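Local coordinates for protein HMTCP-1 (Homo sapiens, PDB 1A1X) that interacts with the PH domains of AKT1 and AKT2, enhances their phosphorylation and activation, and is the product of a T-cell proto-oncogene, at residues A[21-26]-A[50-55]; A[89-92]-A[97-100]. All coordinates share one frame; numbering follows the deposited sequence.

Contact 1: residues A[21-26]-A[50-55]; sequences IYRDEY and VPLGDA
Ile-21 and Arg-23, alternate residues of strand 21-24, hold Val-50 and Leu-52 of the loop that leaves strand 41-46. This is the TCL1-family fold, a closed antiparallel barrel of eight strands, and the loop lies against its outer surface. The meeting is one of van der Waals packing. Ile-21 and Val-50 come tip to tip, with CG2 of Ile-21 3.7 Å from CG2 of Val-50. The same methyl of Ile-21 also reaches CD2 of Leu-52, at 4.1 Å, so one methyl touches both loop side chains.

Arg-23 is worth following outward. CB and CG carry the chain away from the strand, CG lying anti to the carbonyl carbon (chi1 -76°), and the first touch comes at CD, 3.6 Å from CD1 of Leu-52. The chain then bends at chi3 (-62°) and passes around that one methyl: NE is 4.1 Å from CD1 of Leu-52, CZ 4.0 Å, and at the tip NH1 comes within 3.2 Å of it. The guanidinium meets the methyl obliquely. An alanine here takes away everything beyond CB, and the CD1 branch of Leu-52, without the arginine's CD and NH1 beside it, would probably be freer to turn.

Leu-52 thus divides its two branches, CD1 to the arginine and CD2 to the isoleucine. Beyond the two segments it rests on Thr-29 and His-17, and His-17 also hydrogen-bonds through NE2 to the carbonyl of Gly-53. Further along, Asp-24 makes an Asx turn, and its OD2 takes a salt bridge from Arg-28. Its OD1 accepts from the backbone N of Tyr-26 at 2.9 Å, the donor standing 45° out of the carboxylate plane.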
loop_
_atom_site.group_PDB
_atom_site.type_symbol
_atom_site.label_atom_id
_atom_site.label_comp_id
_atom_site.label_asym_id
_atom_site.label_seq_id
_atom_site.Cartn_x
_atom_site.Cartn_y
_atom_site.Cartn_z
ATOM N N ILE A 21 -18.085 -2.322 -9.071
ATOM C CA ILE A 21 -18.668 -2.771 -7.809
ATOM C C ILE A 21 -18.787 -4.286 -7.824
ATOM O O ILE A 21 -19.435 -4.870 -8.697
ATOM C CB ILE A 21 -20.037 -2.113 -7.527
ATOM C CG1 ILE A 21 -19.891 -0.592 -7.521
ATOM C CG2 ILE A 21 -20.574 -2.559 -6.147
ATOM C CD1 ILE A 21 -21.195 0.157 -7.300
ATOM N N TYR A 22 -18.111 -4.909 -6.867
ATOM C CA TYR A 22 -18.069 -6.348 -6.734
ATOM C C TYR A 22 -18.737 -6.810 -5.452
ATOM O O TYR A 22 -19.014 -6.016 -4.558
ATOM C CB TYR A 22 -16.604 -6.808 -6.721
ATOM C CG TYR A 22 -15.878 -6.577 -8.031
ATOM C CD1 TYR A 22 -15.459 -5.298 -8.409
ATOM C CD2 TYR A 22 -15.643 -7.631 -8.908
ATOM C CE1 TYR A 22 -14.831 -5.084 -9.636
ATOM C CE2 TYR A 22 -15.019 -7.430 -10.131
ATOM C CZ TYR A 22 -14.618 -6.158 -10.490
ATOM O OH TYR A 22 -14.012 -5.964 -11.705
ATOM N N ARG A 23 -18.977 -8.111 -5.366
ATOM C CA ARG A 23 -19.560 -8.728 -4.177
ATOM C C ARG A 23 -18.776 -10.000 -3.855
ATOM O O ARG A 23 -18.420 -10.753 -4.761
ATOM C CB ARG A 23 -21.036 -9.058 -4.395
ATOM C CG ARG A 23 -21.947 -7.854 -4.325
ATOM C CD ARG A 23 -23.382 -8.282 -4.129
ATOM N NE ARG A 23 -23.855 -9.083 -5.249
ATOM C CZ ARG A 23 -25.130 -9.184 -5.609
ATOM N NH1 ARG A 23 -26.069 -8.530 -4.931
ATOM N NH2 ARG A 23 -25.463 -9.928 -6.657
ATOM N N ASP A 24 -18.475 -10.223 -2.578
ATOM C CA ASP A 24 -17.720 -11.408 -2.179
ATOM C C ASP A 24 -18.648 -12.536 -1.746
ATOM O O ASP A 24 -19.865 -12.432 -1.885
ATOM C CB ASP A 24 -16.687 -11.078 -1.082
ATOM C CG ASP A 24 -17.314 -10.514 0.191
ATOM O OD1 ASP A 24 -18.500 -10.756 0.454
ATOM O OD2 ASP A 24 -16.610 -9.828 0.950
ATOM N N GLU A 25 -18.072 -13.604 -1.216
ATOM C CA GLU A 25 -18.848 -14.756 -0.766
ATOM C C GLU A 25 -19.864 -14.460 0.349
ATOM O O GLU A 25 -20.751 -15.271 0.606
ATOM C CB GLU A 25 -17.906 -15.862 -0.303
ATOM C CG GLU A 25 -17.015 -15.472 0.878
ATOM C CD GLU A 25 -15.639 -14.994 0.457
ATOM O OE1 GLU A 25 -15.512 -14.377 -0.625
ATOM O OE2 GLU A 25 -14.681 -15.243 1.219
ATOM N N TYR A 26 -19.721 -13.313 1.015
ATOM C CA TYR A 26 -20.621 -12.906 2.097
ATOM C C TYR A 26 -21.660 -11.885 1.656
ATOM O O TYR A 26 -22.393 -11.350 2.493
ATOM C CB TYR A 26 -19.830 -12.304 3.251
ATOM C CG TYR A 26 -18.802 -13.227 3.828
ATOM C CD1 TYR A 26 -19.119 -14.547 4.130
ATOM C CD2 TYR A 26 -17.508 -12.783 4.078
ATOM C CE1 TYR A 26 -18.171 -15.406 4.667
ATOM C CE2 TYR A 26 -16.549 -13.634 4.617
ATOM C CZ TYR A 26 -16.888 -14.942 4.906
ATOM O OH TYR A 26 -15.949 -15.796 5.429
ATOM N N VAL A 50 -22.269 -0.083 -0.540
ATOM C CA VAL A 50 -22.843 0.820 -1.532
ATOM C C VAL A 50 -24.162 0.235 -2.011
ATOM O O VAL A 50 -24.417 -0.953 -1.824
ATOM C CB VAL A 50 -21.895 1.037 -2.743
ATOM C CG1 VAL A 50 -20.648 1.785 -2.309
ATOM C CG2 VAL A 50 -21.515 -0.290 -3.377
ATOM N N PRO A 51 -25.042 1.069 -2.587
ATOM C CA PRO A 51 -26.325 0.545 -3.063
ATOM C C PRO A 51 -26.118 -0.339 -4.274
ATOM O O PRO A 51 -25.107 -0.230 -4.977
ATOM C CB PRO A 51 -27.092 1.815 -3.433
ATOM C CG PRO A 51 -26.014 2.737 -3.892
ATOM C CD PRO A 51 -24.939 2.516 -2.846
ATOM N N LEU A 52 -27.042 -1.263 -4.475
ATOM C CA LEU A 52 -26.973 -2.153 -5.620
ATOM C C LEU A 52 -28.254 -1.979 -6.407
ATOM O O LEU A 52 -29.345 -1.977 -5.836
ATOM C CB LEU A 52 -26.838 -3.613 -5.184
ATOM C CG LEU A 52 -25.508 -4.041 -4.572
ATOM C CD1 LEU A 52 -25.599 -5.490 -4.123
ATOM C CD2 LEU A 52 -24.396 -3.867 -5.576
ATOM N N GLY A 53 -28.107 -1.757 -7.705
ATOM C CA GLY A 53 -29.262 -1.614 -8.566
ATOM C C GLY A 53 -29.266 -2.855 -9.429
ATOM O O GLY A 53 -28.982 -3.956 -8.939
ATOM N N ASP A 54 -29.532 -2.682 -10.719
ATOM C CA ASP A 54 -29.541 -3.812 -11.643
ATOM C C ASP A 54 -28.114 -4.278 -11.934
ATOM O O ASP A 54 -27.174 -3.474 -11.905
ATOM C CB ASP A 54 -30.190 -3.410 -12.971
ATOM C CG ASP A 54 -31.606 -2.893 -12.805
ATOM O OD1 ASP A 54 -32.235 -3.159 -11.765
ATOM O OD2 ASP A 54 -32.090 -2.211 -13.728
ATOM N N ALA A 55 -27.952 -5.576 -12.185
ATOM C CA ALA A 55 -26.642 -6.110 -12.538
ATOM C C ALA A 55 -26.418 -5.630 -13.961
ATOM O O ALA A 55 -27.352 -5.607 -14.763
ATOM C CB ALA A 55 -26.656 -7.615 -12.494
#

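Contact 2: residues A[89-92]-A[97-100]; sequences QHHL and VQEL
His-91 and Leu-92 pair with Leu-100 and Glu-99 across an antiparallel beta hairpin, and the packing is tightest here. Leu-92 and Glu-99 form the hydrogen-bonded pair: N of Leu-92 gives to O of Glu-99 at 3.1 Å, and N of Glu-99 to O of Leu-92 at 2.7 Å. Buried Glu-99 has OE1 hydrogen-bonded to NE2 of Gln-46. His-91 and Leu-100 are the non-hydrogen-bonded pair. With CG anti to the backbone N (chi1 179°), the His-91 ring lies beside Leu-100, whose CD2 makes a CH-pi contact over one face, 4.0 Å from the centroid. The ring's edge is used as well: NE2 donates to OE1 of Gln-98 at 2.6 Å, nearly straight at 163° and in the ring plane, which should limit its rotation.

The ends are looser. Val-97 barely meets the other strand, and Gln-89, at a classic beta bulge with His-90 opposite Leu-101, turns its amide to Arg-42 and to Glu-5 of the second subunit. Strand 97-104 lies between strands 85-94 and 41-46, joined to the latter side by backbone hydrogen bonds of Gln-98 with Gln-47 and of Leu-100 with Val-45.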
loop_
_atom_site.group_PDB
_atom_site.type_symbol
_atom_site.label_atom_id
_atom_site.label_comp_id
_atom_site.label_asym_id
_atom_site.label_seq_id
_atom_site.Cartn_x
_atom_site.Cartn_y
_atom_site.Cartn_z
ATOM N N GLN A 89 -0.625 -6.837 -3.439
ATOM C CA GLN A 89 0.536 -6.088 -2.951
ATOM C C GLN A 89 0.370 -5.688 -1.494
ATOM O O GLN A 89 1.350 -5.566 -0.755
ATOM C CB GLN A 89 0.829 -4.898 -3.847
ATOM C CG GLN A 89 1.081 -5.330 -5.271
ATOM C CD GLN A 89 1.799 -4.272 -6.057
ATOM O OE1 GLN A 89 1.200 -3.302 -6.498
ATOM N NE2 GLN A 89 3.100 -4.448 -6.228
ATOM N N HIS A 90 -0.873 -5.433 -1.100
ATOM C CA HIS A 90 -1.174 -5.157 0.299
ATOM C C HIS A 90 -2.652 -5.354 0.627
ATOM O O HIS A 90 -3.520 -5.254 -0.245
ATOM C CB HIS A 90 -0.575 -3.829 0.815
ATOM C CG HIS A 90 -1.375 -2.604 0.502
ATOM N ND1 HIS A 90 -2.748 -2.551 0.616
ATOM C CD2 HIS A 90 -0.982 -1.361 0.147
ATOM C CE1 HIS A 90 -3.164 -1.329 0.345
ATOM N NE2 HIS A 90 -2.112 -0.588 0.055
ATOM N N HIS A 91 -2.898 -5.757 1.866
ATOM C CA HIS A 91 -4.235 -6.004 2.380
ATOM C C HIS A 91 -4.224 -5.426 3.782
ATOM O O HIS A 91 -3.707 -6.031 4.718
ATOM C CB HIS A 91 -4.507 -7.511 2.429
ATOM C CG HIS A 91 -5.859 -7.873 2.968
ATOM N ND1 HIS A 91 -6.146 -9.127 3.462
ATOM C CD2 HIS A 91 -7.006 -7.160 3.062
ATOM C CE1 HIS A 91 -7.413 -9.170 3.834
ATOM N NE2 HIS A 91 -7.957 -7.990 3.602
ATOM N N LEU A 92 -4.792 -4.237 3.915
ATOM C CA LEU A 92 -4.809 -3.562 5.193
ATOM C C LEU A 92 -6.058 -2.751 5.456
ATOM O O LEU A 92 -6.955 -2.659 4.615
ATOM C CB LEU A 92 -3.554 -2.684 5.345
ATOM C CG LEU A 92 -2.871 -2.128 4.091
ATOM C CD1 LEU A 92 -3.604 -0.930 3.587
ATOM C CD2 LEU A 92 -1.443 -1.763 4.393
ATOM N N VAL A 97 -11.419 1.197 6.790
ATOM C CA VAL A 97 -11.935 0.419 5.664
ATOM C C VAL A 97 -10.912 -0.602 5.188
ATOM O O VAL A 97 -9.733 -0.278 5.019
ATOM C CB VAL A 97 -12.297 1.347 4.483
ATOM C CG1 VAL A 97 -12.767 0.546 3.283
ATOM C CG2 VAL A 97 -13.371 2.319 4.905
ATOM N N GLN A 98 -11.369 -1.831 4.968
ATOM C CA GLN A 98 -10.503 -2.905 4.485
ATOM C C GLN A 98 -10.137 -2.607 3.026
ATOM O O GLN A 98 -11.009 -2.294 2.202
ATOM C CB GLN A 98 -11.209 -4.254 4.595
ATOM C CG GLN A 98 -10.300 -5.443 4.389
ATOM C CD GLN A 98 -11.008 -6.762 4.617
ATOM O OE1 GLN A 98 -10.528 -7.819 4.202
ATOM N NE2 GLN A 98 -12.160 -6.710 5.283
ATOM N N GLU A 99 -8.849 -2.717 2.711
ATOM C CA GLU A 99 -8.381 -2.412 1.369
ATOM C C GLU A 99 -7.425 -3.431 0.755
ATOM O O GLU A 99 -6.488 -3.891 1.402
ATOM C CB GLU A 99 -7.719 -1.029 1.364
ATOM C CG GLU A 99 -7.029 -0.688 0.058
ATOM C CD GLU A 99 -6.333 0.648 0.098
ATOM O OE1 GLU A 99 -7.020 1.685 0.076
ATOM O OE2 GLU A 99 -5.095 0.667 0.129
ATOM N N LEU A 100 -7.677 -3.776 -0.506
ATOM C CA LEU A 100 -6.816 -4.692 -1.245
ATOM C C LEU A 100 -6.158 -3.869 -2.323
ATOM O O LEU A 100 -6.801 -2.997 -2.906
ATOM C CB LEU A 100 -7.624 -5.796 -1.927
ATOM C CG LEU A 100 -8.166 -6.973 -1.118
ATOM C CD1 LEU A 100 -9.113 -7.781 -1.990
ATOM C CD2 LEU A 100 -7.022 -7.836 -0.623
#

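How the contacts relate
Both contacts reach the same closed antiparallel sheet, at different places on its wall. Their centres are about 19 Å apart, and their nearest atoms, about 7 Å apart, do not touch. Going round the barrel from strand 21-24, strands 29-36 and 41-46 come before 97-104 and then 85-94. Along the chain, contact 1 is complete before contact 2 begins. Contact 1 fastens a connecting loop to a strand, whereas contact 2 is a local hairpin whose first strand also meets the second subunit. Trp-30 of strand 29-36 relates the two: its backbone hydrogen-bonds with that of Tyr-22, and it is touched by the side chains of Gln-98 and Leu-100.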